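Local coordinates for protein dehalogenase-like hydrolase (Ralstonia solanacearum, PDB 3UMB) that probably catalyses the hydrolytic dehalogenation of small (S)-2-haloalkanoic acids to the corresponding (R)-2-hydroxyalkanoic acids, releasing a halide ion, at residues S37-D42 / A77-P82; E26-G31 / E88-R93; Y19-R24 / A96-F101; Y154-A159 / N181-C186. One frame throughout, in Å; residues are numbered along the deposited sequence.

Contact 1 of 4, residues S37-D42 / A77-P82; sequences SVLWRD and ARLNLP. With MG (magnesium ion), chain I; MG (magnesium ion), chain H.
Leu39 sends its CG away from its own backbone N (chi1 -178°), which carries CD2 off helix 33-54 toward the end of helix 64-78. Arg78 starts the same way, then bends sharply at chi2 (90°), and its methylene chain runs roughly perpendicular to Leu39. Leu39 CD2 thus sits 3.5 Å from Arg78 CG and 3.8 Å from Leu79 CG, the two leucines lying side by side with their ends pointing opposite ways. The other methyl, Leu39 CD1, lies over one face of the Arg78 guanidinium, whose NH1 is hydrogen-bonded to the hydroxyl of Tyr74. Just beyond, Asn80 with its positive phi is the C-prime residue of a Schellman motif. That turn brings Ala77 O to 2.4 Å and Asn80 OD1 to 2.5 Å from one magnesium ion. A turn along the first helix, Asp42 OD1 binds the second magnesium ion at 2.3 Å together with two waters and Asp42 of the second subunit; Asp46, one turn on, belongs to the same site. The contact itself is non-directional packing of a leucine methyl on aliphatic carbon, while the ions are held by oxygens at its flanks and bind neither leucine.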
loop_
_atom_site.group_PDB
_atom_site.type_symbol
_atom_site.label_atom_id
_atom_site.label_comp_id
_atom_site.label_asym_id
_atom_site.label_seq_id
_atom_site.Cartn_x
_atom_site.Cartn_y
_atom_site.Cartn_z
ATOM N N SER A 37 16.295 0.923 -4.533
ATOM C CA SER A 37 15.553 2.133 -4.794
ATOM C C SER A 37 14.112 1.709 -5.009
ATOM O O SER A 37 13.211 2.261 -4.390
ATOM C CB SER A 37 16.160 2.955 -5.953
ATOM O OG SER A 37 15.722 2.484 -7.204
ATOM N N VAL A 38 13.910 0.665 -5.803
ATOM C CA VAL A 38 12.601 0.030 -5.884
ATOM C C VAL A 38 12.002 -0.388 -4.521
ATOM O O VAL A 38 10.863 0.006 -4.218
ATOM C CB VAL A 38 12.598 -1.195 -6.794
ATOM C CG1 VAL A 38 11.192 -1.767 -6.848
ATOM C CG2 VAL A 38 13.068 -0.819 -8.223
ATOM N N LEU A 39 12.735 -1.189 -3.716
ATOM C CA LEU A 39 12.204 -1.673 -2.435
ATOM C C LEU A 39 11.895 -0.517 -1.502
ATOM O O LEU A 39 10.902 -0.536 -0.805
ATOM C CB LEU A 39 13.143 -2.679 -1.752
ATOM C CG LEU A 39 12.690 -3.301 -0.443
ATOM C CD1 LEU A 39 11.300 -3.913 -0.595
ATOM C CD2 LEU A 39 13.759 -4.306 0.088
ATOM N N TRP A 40 12.732 0.511 -1.559
ATOM C CA TRP A 40 12.622 1.677 -0.703
ATOM C C TRP A 40 11.378 2.532 -0.985
ATOM O O TRP A 40 10.664 2.930 -0.051
ATOM C CB TRP A 40 13.860 2.502 -0.904
ATOM C CG TRP A 40 14.005 3.668 -0.037
ATOM C CD1 TRP A 40 13.312 3.979 1.093
ATOM C CD2 TRP A 40 14.966 4.678 -0.219
ATOM N NE1 TRP A 40 13.781 5.164 1.629
ATOM C CE2 TRP A 40 14.798 5.614 0.824
ATOM C CE3 TRP A 40 15.947 4.918 -1.212
ATOM C CZ2 TRP A 40 15.586 6.764 0.924
ATOM C CZ3 TRP A 40 16.739 6.053 -1.103
ATOM C CH2 TRP A 40 16.547 6.972 -0.045
ATOM N N ARG A 41 11.114 2.774 -2.266
ATOM C CA ARG A 41 9.909 3.490 -2.694
ATOM C C ARG A 41 8.648 2.690 -2.341
ATOM O O ARG A 41 7.700 3.243 -1.786
ATOM C CB ARG A 41 9.978 3.809 -4.190
ATOM C CG ARG A 41 8.758 4.545 -4.793
ATOM C CD ARG A 41 8.452 5.925 -4.116
ATOM N NE ARG A 41 7.247 6.543 -4.697
ATOM C CZ ARG A 41 6.562 7.555 -4.142
ATOM N NH1 ARG A 41 6.945 8.096 -2.974
ATOM N NH2 ARG A 41 5.469 8.029 -4.743
ATOM N N ASP A 42 8.661 1.391 -2.629
ATOM C CA ASP A 42 7.581 0.498 -2.225
ATOM C C ASP A 42 7.266 0.645 -0.745
ATOM O O ASP A 42 6.130 0.910 -0.374
ATOM C CB ASP A 42 7.936 -0.968 -2.483
ATOM C CG ASP A 42 6.758 -1.947 -2.190
ATOM O OD1 ASP A 42 5.738 -1.905 -2.947
ATOM O OD2 ASP A 42 6.867 -2.767 -1.219
ATOM N N ALA A 77 18.147 -3.644 5.477
ATOM C CA ALA A 77 18.133 -4.839 6.296
ATOM C C ALA A 77 17.715 -6.021 5.473
ATOM O O ALA A 77 18.394 -7.036 5.478
ATOM C CB ALA A 77 17.171 -4.678 7.538
ATOM N N ARG A 78 16.624 -5.868 4.727
ATOM C CA ARG A 78 16.079 -6.924 3.848
ATOM C C ARG A 78 17.045 -7.333 2.739
ATOM O O ARG A 78 17.120 -8.479 2.357
ATOM C CB ARG A 78 14.760 -6.422 3.254
ATOM C CG ARG A 78 14.146 -7.141 2.060
ATOM C CD ARG A 78 13.174 -8.286 2.431
ATOM N NE ARG A 78 12.430 -8.708 1.232
ATOM C CZ ARG A 78 11.209 -8.252 0.865
ATOM N NH1 ARG A 78 10.492 -7.402 1.611
ATOM N NH2 ARG A 78 10.678 -8.692 -0.270
ATOM N N LEU A 79 17.765 -6.352 2.197
ATOM C CA LEU A 79 18.596 -6.545 1.035
ATOM C C LEU A 79 20.032 -6.794 1.472
ATOM O O LEU A 79 20.937 -6.866 0.630
ATOM C CB LEU A 79 18.535 -5.298 0.132
ATOM C CG LEU A 79 17.362 -5.105 -0.842
ATOM C CD1 LEU A 79 17.521 -3.779 -1.563
ATOM C CD2 LEU A 79 17.281 -6.291 -1.828
ATOM N N ASN A 80 20.241 -6.906 2.778
ATOM C CA ASN A 80 21.560 -7.189 3.377
ATOM C C ASN A 80 22.674 -6.202 3.023
ATOM O O ASN A 80 23.829 -6.613 2.899
ATOM C CB ASN A 80 21.996 -8.622 3.040
ATOM C CG ASN A 80 21.101 -9.634 3.676
ATOM O OD1 ASN A 80 20.771 -9.496 4.864
ATOM N ND2 ASN A 80 20.695 -10.660 2.912
ATOM N N LEU A 81 22.320 -4.914 2.950
ATOM C CA LEU A 81 23.245 -3.818 2.641
ATOM C C LEU A 81 23.817 -3.079 3.873
ATOM O O LEU A 81 23.063 -2.750 4.793
ATOM C CB LEU A 81 22.526 -2.805 1.753
ATOM C CG LEU A 81 21.832 -3.363 0.516
ATOM C CD1 LEU A 81 21.094 -2.207 -0.210
ATOM C CD2 LEU A 81 22.825 -4.047 -0.408
ATOM N N PRO A 82 25.149 -2.788 3.884
ATOM C CA PRO A 82 25.817 -2.082 5.003
ATOM C C PRO A 82 25.491 -0.561 5.194
ATOM O O PRO A 82 26.338 0.312 4.939
ATOM C CB PRO A 82 27.309 -2.291 4.708
ATOM C CG PRO A 82 27.393 -2.494 3.281
ATOM C CD PRO A 82 26.137 -3.236 2.887
HETATM MG MG MG I . 19.374 -8.746 6.771
HETATM MG MG MG H . 3.469 -2.151 -2.633
HETATM O O HOH W 1 4.666 -3.995 -1.754
HETATM O O HOH W 2 3.979 -1.368 -4.807
#

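Contact 2 of 4, residues E26-G31 / E88-R93; sequences EQLFPG and EATLMR
Leu91 CD1 comes to the Phe29 ring obliquely, 4.3 Å from CE2, while one face of that ring is covered over its centre by CB of the preceding Leu28, 4.1 Å above the plane. Leu36 of helix 33-54, Leu81 and Pro82 also touch the ring. The closer meeting is between the leucines, whose branched ends point at one another: Leu28 CD1 stands 3.7 Å from Leu91 CG and 3.9 Å from Leu91 CD2. Leu28 gets its methyl there with chi2 at 133°, well off a staggered value. The same Leu28 CD1 brushes the methyl CG2 of Thr90 at 4.2 Å, while the hydroxyl of Thr90 turns back to the carbonyl of His86. Where the chain leaves helix 19-28, Glu26 takes a bent hydrogen bond (136° at the hydrogen) on the syn side of OE1 from Gly31 N at 3.2 Å, tying the turn back to the helix. Arg24, one turn before Leu28, also packs on Thr90 and Leu91 and reaches Glu94, and Glu88 reaches Arg73 of helix 64-78. Between 26-31 and 88-93 themselves, Leu28 and Phe29 meet Leu91 and the Thr90 methyl through carbon atoms, which gives the contact shape but no directional bond.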
loop_
_atom_site.group_PDB
_atom_site.type_symbol
_atom_site.label_atom_id
_atom_site.label_comp_id
_atom_site.label_asym_id
_atom_site.label_seq_id
_atom_site.Cartn_x
_atom_site.Cartn_y
_atom_site.Cartn_z
ATOM N N GLU A 26 23.424 2.970 -6.076
ATOM C CA GLU A 26 24.445 2.216 -6.823
ATOM C C GLU A 26 25.854 2.472 -6.366
ATOM O O GLU A 26 26.642 1.550 -6.286
ATOM C CB GLU A 26 24.402 2.555 -8.320
ATOM C CG GLU A 26 23.446 1.708 -9.174
ATOM C CD GLU A 26 23.730 0.183 -9.084
ATOM O OE1 GLU A 26 24.902 -0.192 -8.753
ATOM O OE2 GLU A 26 22.760 -0.609 -9.345
ATOM N N GLN A 27 26.200 3.720 -6.084
ATOM C CA GLN A 27 27.584 4.030 -5.774
ATOM C C GLN A 27 27.968 3.578 -4.388
ATOM O O GLN A 27 29.148 3.288 -4.145
ATOM C CB GLN A 27 27.856 5.543 -5.910
ATOM C CG GLN A 27 29.356 5.962 -5.769
ATOM C CD GLN A 27 29.913 5.891 -4.324
ATOM O OE1 GLN A 27 29.174 6.073 -3.344
ATOM N NE2 GLN A 27 31.224 5.634 -4.199
ATOM N N LEU A 28 27.025 3.587 -3.450
ATOM C CA LEU A 28 27.348 3.159 -2.091
ATOM C C LEU A 28 27.219 1.632 -1.969
ATOM O O LEU A 28 27.822 1.034 -1.078
ATOM C CB LEU A 28 26.436 3.843 -1.070
ATOM C CG LEU A 28 26.491 5.379 -0.926
ATOM C CD1 LEU A 28 25.069 5.960 -0.916
ATOM C CD2 LEU A 28 27.304 5.866 0.316
ATOM N N PHE A 29 26.430 1.048 -2.878
ATOM C CA PHE A 29 25.983 -0.342 -2.829
ATOM C C PHE A 29 26.033 -0.892 -4.235
ATOM O O PHE A 29 25.002 -0.944 -4.927
ATOM C CB PHE A 29 24.549 -0.427 -2.295
ATOM C CG PHE A 29 24.403 0.109 -0.910
ATOM C CD1 PHE A 29 25.261 -0.305 0.097
ATOM C CD2 PHE A 29 23.406 1.021 -0.607
ATOM C CE1 PHE A 29 25.139 0.204 1.397
ATOM C CE2 PHE A 29 23.251 1.512 0.695
ATOM C CZ PHE A 29 24.113 1.112 1.703
ATOM N N PRO A 30 27.239 -1.289 -4.672
ATOM C CA PRO A 30 27.441 -1.660 -6.057
ATOM C C PRO A 30 26.683 -2.947 -6.406
ATOM O O PRO A 30 26.699 -3.922 -5.634
ATOM C CB PRO A 30 28.955 -1.858 -6.151
ATOM C CG PRO A 30 29.527 -1.305 -4.903
ATOM C CD PRO A 30 28.467 -1.432 -3.881
ATOM N N GLY A 31 26.019 -2.910 -7.557
ATOM C CA GLY A 31 25.110 -3.960 -7.989
ATOM C C GLY A 31 23.709 -3.975 -7.349
ATOM O O GLY A 31 22.885 -4.770 -7.759
ATOM N N GLU A 88 23.445 6.272 5.261
ATOM C CA GLU A 88 22.110 6.778 5.570
ATOM C C GLU A 88 22.042 8.301 5.410
ATOM O O GLU A 88 21.271 8.796 4.607
ATOM C CB GLU A 88 21.743 6.415 7.005
ATOM C CG GLU A 88 20.436 6.984 7.462
ATOM C CD GLU A 88 19.852 6.204 8.576
ATOM O OE1 GLU A 88 19.756 4.976 8.444
ATOM O OE2 GLU A 88 19.474 6.804 9.590
ATOM N N ALA A 89 22.860 9.036 6.171
ATOM C CA ALA A 89 22.927 10.497 6.013
ATOM C C ALA A 89 23.088 10.866 4.533
ATOM O O ALA A 89 22.348 11.671 4.011
ATOM C CB ALA A 89 24.043 11.109 6.894
ATOM N N THR A 90 23.991 10.219 3.825
ATOM C CA THR A 90 24.229 10.545 2.413
ATOM C C THR A 90 23.027 10.381 1.533
ATOM O O THR A 90 22.845 11.127 0.565
ATOM C CB THR A 90 25.336 9.667 1.802
ATOM O OG1 THR A 90 26.556 9.910 2.492
ATOM C CG2 THR A 90 25.537 9.986 0.322
ATOM N N LEU A 91 22.212 9.369 1.815
ATOM C CA LEU A 91 21.108 9.065 0.892
ATOM C C LEU A 91 19.951 9.965 1.190
ATOM O O LEU A 91 19.227 10.350 0.303
ATOM C CB LEU A 91 20.684 7.594 0.957
ATOM C CG LEU A 91 21.522 6.666 0.063
ATOM C CD1 LEU A 91 21.056 5.219 0.256
ATOM C CD2 LEU A 91 21.414 7.102 -1.411
HETATM N N MSE A 92 19.790 10.266 2.468
HETATM C CA MSE A 92 18.787 11.210 2.937
HETATM C C MSE A 92 19.105 12.652 2.409
HETATM O O MSE A 92 18.229 13.260 1.764
HETATM C CB MSE A 92 18.607 11.091 4.482
HETATM C CG MSE A 92 17.819 9.762 4.996
HETATM SE SE MSE A 92 16.287 9.260 3.849
HETATM C CE MSE A 92 15.042 10.695 4.482
ATOM N N ARG A 93 20.343 13.146 2.580
ATOM C CA ARG A 93 20.794 14.382 1.903
ATOM C C ARG A 93 20.385 14.393 0.460
ATOM O O ARG A 93 19.770 15.335 -0.034
ATOM C CB ARG A 93 22.321 14.542 1.935
ATOM C CG ARG A 93 22.875 14.906 3.311
ATOM C CD ARG A 93 24.317 15.412 3.271
ATOM N NE ARG A 93 25.315 14.394 3.635
ATOM C CZ ARG A 93 25.650 14.029 4.882
ATOM N NH1 ARG A 93 25.054 14.563 5.954
ATOM N NH2 ARG A 93 26.589 13.098 5.058
#

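Contact 3 of 4, residues Y19-R24 / A96-F101; sequences YSVAAR and ACLSAF
The two strands 16-17 and 99-100 form a small antiparallel pair where the chain passes out to and back from the helical cap inserted in the HAD fold, and this contact lies beside it: Ser20 and Val21, early in helix 19-28, pack on Leu98 as the chain returns. Leu98 CD2 does the touching. It lies 3.1 Å from Ser20 OG, a short approach that may partly reflect the accuracy of the model, and 4.2 Å from Val21 CG2, where the leucine and valine side chains cross at about a right angle. Leu98 CG stands anti to its carbonyl carbon (chi1 -80°); although the CB bond does not point at the helix, the end of this buried side chain comes nearer. Ser99 is joined to Asp17 by backbone hydrogen bonding in the short, weakly bonded strand pair, and Asp17 OD1 also accepts from Tyr19 N at the start of the helix. Further along, Arg24 NE makes a salt bridge to Glu94 of helix 85-96, which Ser20 and Val21 also touch. Besides these direct contacts, a single water bridges the segments: it accepts from Ser99 N at 2.6 Å and is hydrogen-bonded to Ser20 OG at 3.0 Å.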
loop_
_atom_site.group_PDB
_atom_site.type_symbol
_atom_site.label_atom_id
_atom_site.label_comp_id
_atom_site.label_asym_id
_atom_site.label_seq_id
_atom_site.Cartn_x
_atom_site.Cartn_y
_atom_site.Cartn_z
ATOM N N TYR A 19 15.232 10.386 -9.803
ATOM C CA TYR A 19 16.290 9.583 -10.430
ATOM C C TYR A 19 17.620 9.613 -9.644
ATOM O O TYR A 19 18.235 8.551 -9.406
ATOM C CB TYR A 19 16.521 9.989 -11.902
ATOM C CG TYR A 19 17.464 9.050 -12.583
ATOM C CD1 TYR A 19 16.977 8.006 -13.370
ATOM C CD2 TYR A 19 18.851 9.162 -12.401
ATOM C CE1 TYR A 19 17.845 7.098 -13.968
ATOM C CE2 TYR A 19 19.727 8.264 -12.991
ATOM C CZ TYR A 19 19.222 7.235 -13.770
ATOM O OH TYR A 19 20.086 6.337 -14.369
ATOM N N SER A 20 18.054 10.809 -9.225
ATOM C CA SER A 20 19.408 10.967 -8.686
ATOM C C SER A 20 19.661 10.160 -7.416
ATOM O O SER A 20 20.803 10.034 -6.998
ATOM C CB SER A 20 19.752 12.451 -8.468
ATOM O OG SER A 20 18.970 13.050 -7.419
ATOM N N VAL A 21 18.612 9.619 -6.800
ATOM C CA VAL A 21 18.779 8.826 -5.591
ATOM C C VAL A 21 19.156 7.399 -5.964
ATOM O O VAL A 21 20.062 6.808 -5.366
ATOM C CB VAL A 21 17.527 8.845 -4.690
ATOM C CG1 VAL A 21 17.776 8.043 -3.454
ATOM C CG2 VAL A 21 17.131 10.288 -4.311
ATOM N N ALA A 22 18.493 6.851 -6.978
ATOM C CA ALA A 22 18.812 5.498 -7.441
ATOM C C ALA A 22 20.291 5.418 -7.826
ATOM O O ALA A 22 21.021 4.532 -7.352
ATOM C CB ALA A 22 17.903 5.114 -8.594
ATOM N N ALA A 23 20.746 6.407 -8.606
ATOM C CA ALA A 23 22.150 6.518 -9.060
ATOM C C ALA A 23 23.205 6.605 -7.942
ATOM O O ALA A 23 24.306 6.075 -8.062
ATOM C CB ALA A 23 22.279 7.718 -9.990
ATOM N N ARG A 24 22.870 7.284 -6.866
ATOM C CA ARG A 24 23.752 7.421 -5.703
ATOM C C ARG A 24 23.705 6.182 -4.777
ATOM O O ARG A 24 24.613 5.938 -3.974
ATOM C CB ARG A 24 23.304 8.668 -4.939
ATOM C CG ARG A 24 23.718 8.764 -3.473
ATOM C CD ARG A 24 25.184 9.011 -3.333
ATOM N NE ARG A 24 25.497 10.403 -3.632
ATOM C CZ ARG A 24 26.728 10.902 -3.639
ATOM N NH1 ARG A 24 27.780 10.112 -3.380
ATOM N NH2 ARG A 24 26.906 12.192 -3.911
ATOM N N ALA A 96 16.737 15.040 0.370
ATOM C CA ALA A 96 16.372 16.426 0.684
ATOM C C ALA A 96 16.406 17.308 -0.535
ATOM O O ALA A 96 15.508 18.104 -0.722
ATOM C CB ALA A 96 17.261 16.995 1.776
ATOM N N CYS A 97 17.400 17.125 -1.392
ATOM C CA CYS A 97 17.690 18.103 -2.431
ATOM C C CYS A 97 17.759 17.577 -3.863
ATOM O O CYS A 97 18.825 17.198 -4.347
ATOM C CB CYS A 97 18.977 18.826 -2.073
ATOM S SG CYS A 97 18.633 20.521 -1.529
ATOM N N LEU A 98 16.626 17.649 -4.557
ATOM C CA LEU A 98 16.460 17.013 -5.856
ATOM C C LEU A 98 16.294 18.024 -6.975
ATOM O O LEU A 98 16.034 19.184 -6.717
ATOM C CB LEU A 98 15.255 16.076 -5.791
ATOM C CG LEU A 98 15.663 14.756 -5.128
ATOM C CD1 LEU A 98 14.542 14.037 -4.385
ATOM C CD2 LEU A 98 16.262 13.895 -6.209
ATOM N N SER A 99 16.431 17.583 -8.223
ATOM C CA SER A 99 16.293 18.504 -9.346
ATOM C C SER A 99 15.035 18.215 -10.175
ATOM O O SER A 99 14.468 17.114 -10.148
ATOM C CB SER A 99 17.596 18.591 -10.200
ATOM O OG SER A 99 17.701 17.616 -11.229
ATOM N N ALA A 100 14.598 19.254 -10.880
ATOM C CA ALA A 100 13.372 19.236 -11.656
ATOM C C ALA A 100 13.584 18.542 -12.989
ATOM O O ALA A 100 14.726 18.370 -13.446
ATOM C CB ALA A 100 12.876 20.673 -11.900
ATOM N N PHE A 101 12.472 18.160 -13.606
ATOM C CA PHE A 101 12.475 17.774 -14.994
ATOM C C PHE A 101 12.560 19.094 -15.800
ATOM O O PHE A 101 11.650 19.932 -15.748
ATOM C CB PHE A 101 11.229 16.932 -15.346
ATOM C CG PHE A 101 11.115 15.620 -14.557
ATOM C CD1 PHE A 101 11.568 14.421 -15.098
ATOM C CD2 PHE A 101 10.534 15.589 -13.305
ATOM C CE1 PHE A 101 11.448 13.205 -14.391
ATOM C CE2 PHE A 101 10.405 14.382 -12.600
ATOM C CZ PHE A 101 10.871 13.192 -13.141
HETATM O O HOH W 3 17.452 15.229 -8.873
#

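Contact 4 of 4, residues Y154-A159 / N181-C186; sequences YKTAPA and NGWDAC
Lys155 NZ donates to Asp184 OD2 at 2.9 Å, a salt bridge in which the ammonium arrives on the syn side of the carboxylate oxygen, 20° out of its plane. The lysine chain runs extended beyond CG, and its CE passes 3.4 Å from the same OD2. Alongside, Trp183 CG lies between its backbone N and carbonyl carbon (chi1 57°), the setting with which the benzo edge meets its neighbours: Lys155 CB lies 3.8 Å from CZ3, close to the ring plane, and Thr156 CG2 is 3.8 Å from CE3. One face of the indole carries Asn181 CB and Asp184 CB, both displaced toward the rim, and Arg49 makes a cation-pi contact with it. Further bonds fix the pair. Asp184 OD1 is hydrogen-bonded to the hydroxyl of Tyr161 and OD2 also to Ser179 OG, while Lys155 NZ gives another bond to Leu121 O. The peptide between Lys155 and Thr156 is cis, and Thr156 OG1 bonds Ile50 O of the second subunit. Lys155 and Asp184 are probably the lysine of motif III and an aspartate of motif IV of the HAD superfamily. With several partners on each charged group, the ammonium is held near Asp10, to which it makes only a long, weak ion pair.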
loop_
_atom_site.group_PDB
_atom_site.type_symbol
_atom_site.label_atom_id
_atom_site.label_comp_id
_atom_site.label_asym_id
_atom_site.label_seq_id
_atom_site.Cartn_x
_atom_site.Cartn_y
_atom_site.Cartn_z
ATOM N N TYR A 154 -2.109 10.649 5.214
ATOM C CA TYR A 154 -1.529 10.589 3.872
ATOM C C TYR A 154 -2.602 10.351 2.837
ATOM O O TYR A 154 -3.644 9.773 3.119
ATOM C CB TYR A 154 -0.499 9.477 3.823
ATOM C CG TYR A 154 0.754 9.822 4.553
ATOM C CD1 TYR A 154 1.018 9.296 5.781
ATOM C CD2 TYR A 154 1.690 10.707 4.001
ATOM C CE1 TYR A 154 2.180 9.639 6.482
ATOM C CE2 TYR A 154 2.851 11.089 4.710
ATOM C CZ TYR A 154 3.114 10.508 5.929
ATOM O OH TYR A 154 4.282 10.822 6.638
ATOM N N LYS A 155 -2.354 10.785 1.615
ATOM C CA LYS A 155 -3.144 10.329 0.480
ATOM C C LYS A 155 -3.178 8.832 0.536
ATOM O O LYS A 155 -2.152 8.214 0.869
ATOM C CB LYS A 155 -2.503 10.715 -0.851
ATOM C CG LYS A 155 -2.344 12.224 -1.068
ATOM C CD LYS A 155 -1.156 12.464 -2.003
ATOM C CE LYS A 155 -1.197 13.783 -2.749
ATOM N NZ LYS A 155 0.076 13.914 -3.604
ATOM N N THR A 156 -4.297 8.216 0.166
ATOM C CA THR A 156 -5.446 8.860 -0.508
ATOM C C THR A 156 -6.557 9.412 0.406
ATOM O O THR A 156 -7.686 9.581 -0.040
ATOM C CB THR A 156 -6.092 7.850 -1.426
ATOM O OG1 THR A 156 -6.176 6.614 -0.727
ATOM C CG2 THR A 156 -5.220 7.600 -2.695
ATOM N N ALA A 157 -6.242 9.659 1.677
ATOM C CA ALA A 157 -7.188 10.108 2.670
ATOM C C ALA A 157 -7.904 11.391 2.252
ATOM O O ALA A 157 -7.229 12.318 1.821
ATOM C CB ALA A 157 -6.399 10.345 4.028
ATOM N N PRO A 158 -9.258 11.458 2.375
ATOM C CA PRO A 158 -9.980 12.689 1.958
ATOM C C PRO A 158 -9.405 13.988 2.561
ATOM O O PRO A 158 -9.375 15.008 1.893
ATOM C CB PRO A 158 -11.405 12.480 2.469
ATOM C CG PRO A 158 -11.609 10.986 2.452
ATOM C CD PRO A 158 -10.200 10.338 2.605
ATOM N N ALA A 159 -8.942 13.908 3.813
ATOM C CA ALA A 159 -8.495 15.098 4.538
ATOM C C ALA A 159 -7.247 15.665 3.848
ATOM O O ALA A 159 -6.998 16.869 3.952
ATOM C CB ALA A 159 -8.186 14.780 6.020
ATOM N N ASN A 181 1.649 9.659 -10.195
ATOM C CA ASN A 181 1.361 8.367 -9.636
ATOM C C ASN A 181 -0.073 8.079 -10.032
ATOM O O ASN A 181 -1.001 8.844 -9.722
ATOM C CB ASN A 181 1.582 8.408 -8.143
ATOM C CG ASN A 181 3.040 8.575 -7.780
ATOM O OD1 ASN A 181 3.875 7.918 -8.339
ATOM N ND2 ASN A 181 3.339 9.435 -6.822
ATOM N N GLY A 182 -0.249 7.011 -10.787
ATOM C CA GLY A 182 -1.585 6.606 -11.221
ATOM C C GLY A 182 -2.572 6.496 -10.080
ATOM O O GLY A 182 -3.712 6.940 -10.210
ATOM N N TRP A 183 -2.143 5.937 -8.951
ATOM C CA TRP A 183 -3.061 5.764 -7.822
ATOM C C TRP A 183 -3.570 7.132 -7.348
ATOM O O TRP A 183 -4.724 7.291 -6.970
ATOM C CB TRP A 183 -2.424 4.962 -6.675
ATOM C CG TRP A 183 -1.127 5.521 -6.117
ATOM C CD1 TRP A 183 0.136 5.142 -6.479
ATOM C CD2 TRP A 183 -0.969 6.537 -5.114
ATOM N NE1 TRP A 183 1.072 5.912 -5.812
ATOM C CE2 TRP A 183 0.417 6.743 -4.941
ATOM C CE3 TRP A 183 -1.864 7.309 -4.367
ATOM C CZ2 TRP A 183 0.940 7.662 -4.009
ATOM C CZ3 TRP A 183 -1.352 8.270 -3.468
ATOM C CH2 TRP A 183 0.046 8.433 -3.306
ATOM N N ASP A 184 -2.701 8.125 -7.378
ATOM C CA ASP A 184 -3.022 9.450 -6.894
ATOM C C ASP A 184 -3.921 10.181 -7.892
ATOM O O ASP A 184 -4.890 10.824 -7.479
ATOM C CB ASP A 184 -1.721 10.206 -6.648
ATOM C CG ASP A 184 -1.887 11.431 -5.765
ATOM O OD1 ASP A 184 -2.973 11.662 -5.153
ATOM O OD2 ASP A 184 -0.878 12.152 -5.683
ATOM N N ALA A 185 -3.674 10.049 -9.197
ATOM C CA ALA A 185 -4.610 10.677 -10.200
ATOM C C ALA A 185 -5.991 10.132 -9.961
ATOM O O ALA A 185 -6.992 10.868 -9.992
ATOM C CB ALA A 185 -4.188 10.425 -11.657
ATOM N N CYS A 186 -6.048 8.838 -9.702
ATOM C CA CYS A 186 -7.318 8.131 -9.497
ATOM C C CYS A 186 -8.005 8.536 -8.188
ATOM O O CYS A 186 -9.224 8.714 -8.133
ATOM C CB CYS A 186 -7.045 6.628 -9.474
ATOM S SG CYS A 186 -6.744 5.907 -11.131
#

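How the contacts relate
Contacts 1, 2 and 3 gather in the helical part of the chain and touch one another, contact 1 nested along the sequence inside contact 2 and contact 2 inside contact 3. Trp40 joins all three: its CZ3 is 3.2 Å from Val21 CG1, and its CZ2 is 3.9 Å from the selenium of selenomethionine Met92. Contact 4 lies in the core domain, near Asp10 at the probable active site, with contacts 2 and 3 across the chain's centre (about 29 and 23 Å between centres). Yet Arg41 NH2 packs 3.3 Å from Asn181 ND2, and contacts 1 and 4 both reach the second subunit. The Trp183 side chain lies about 9 Å from a bound magnesium ion and about 10 Å from that of Asp42.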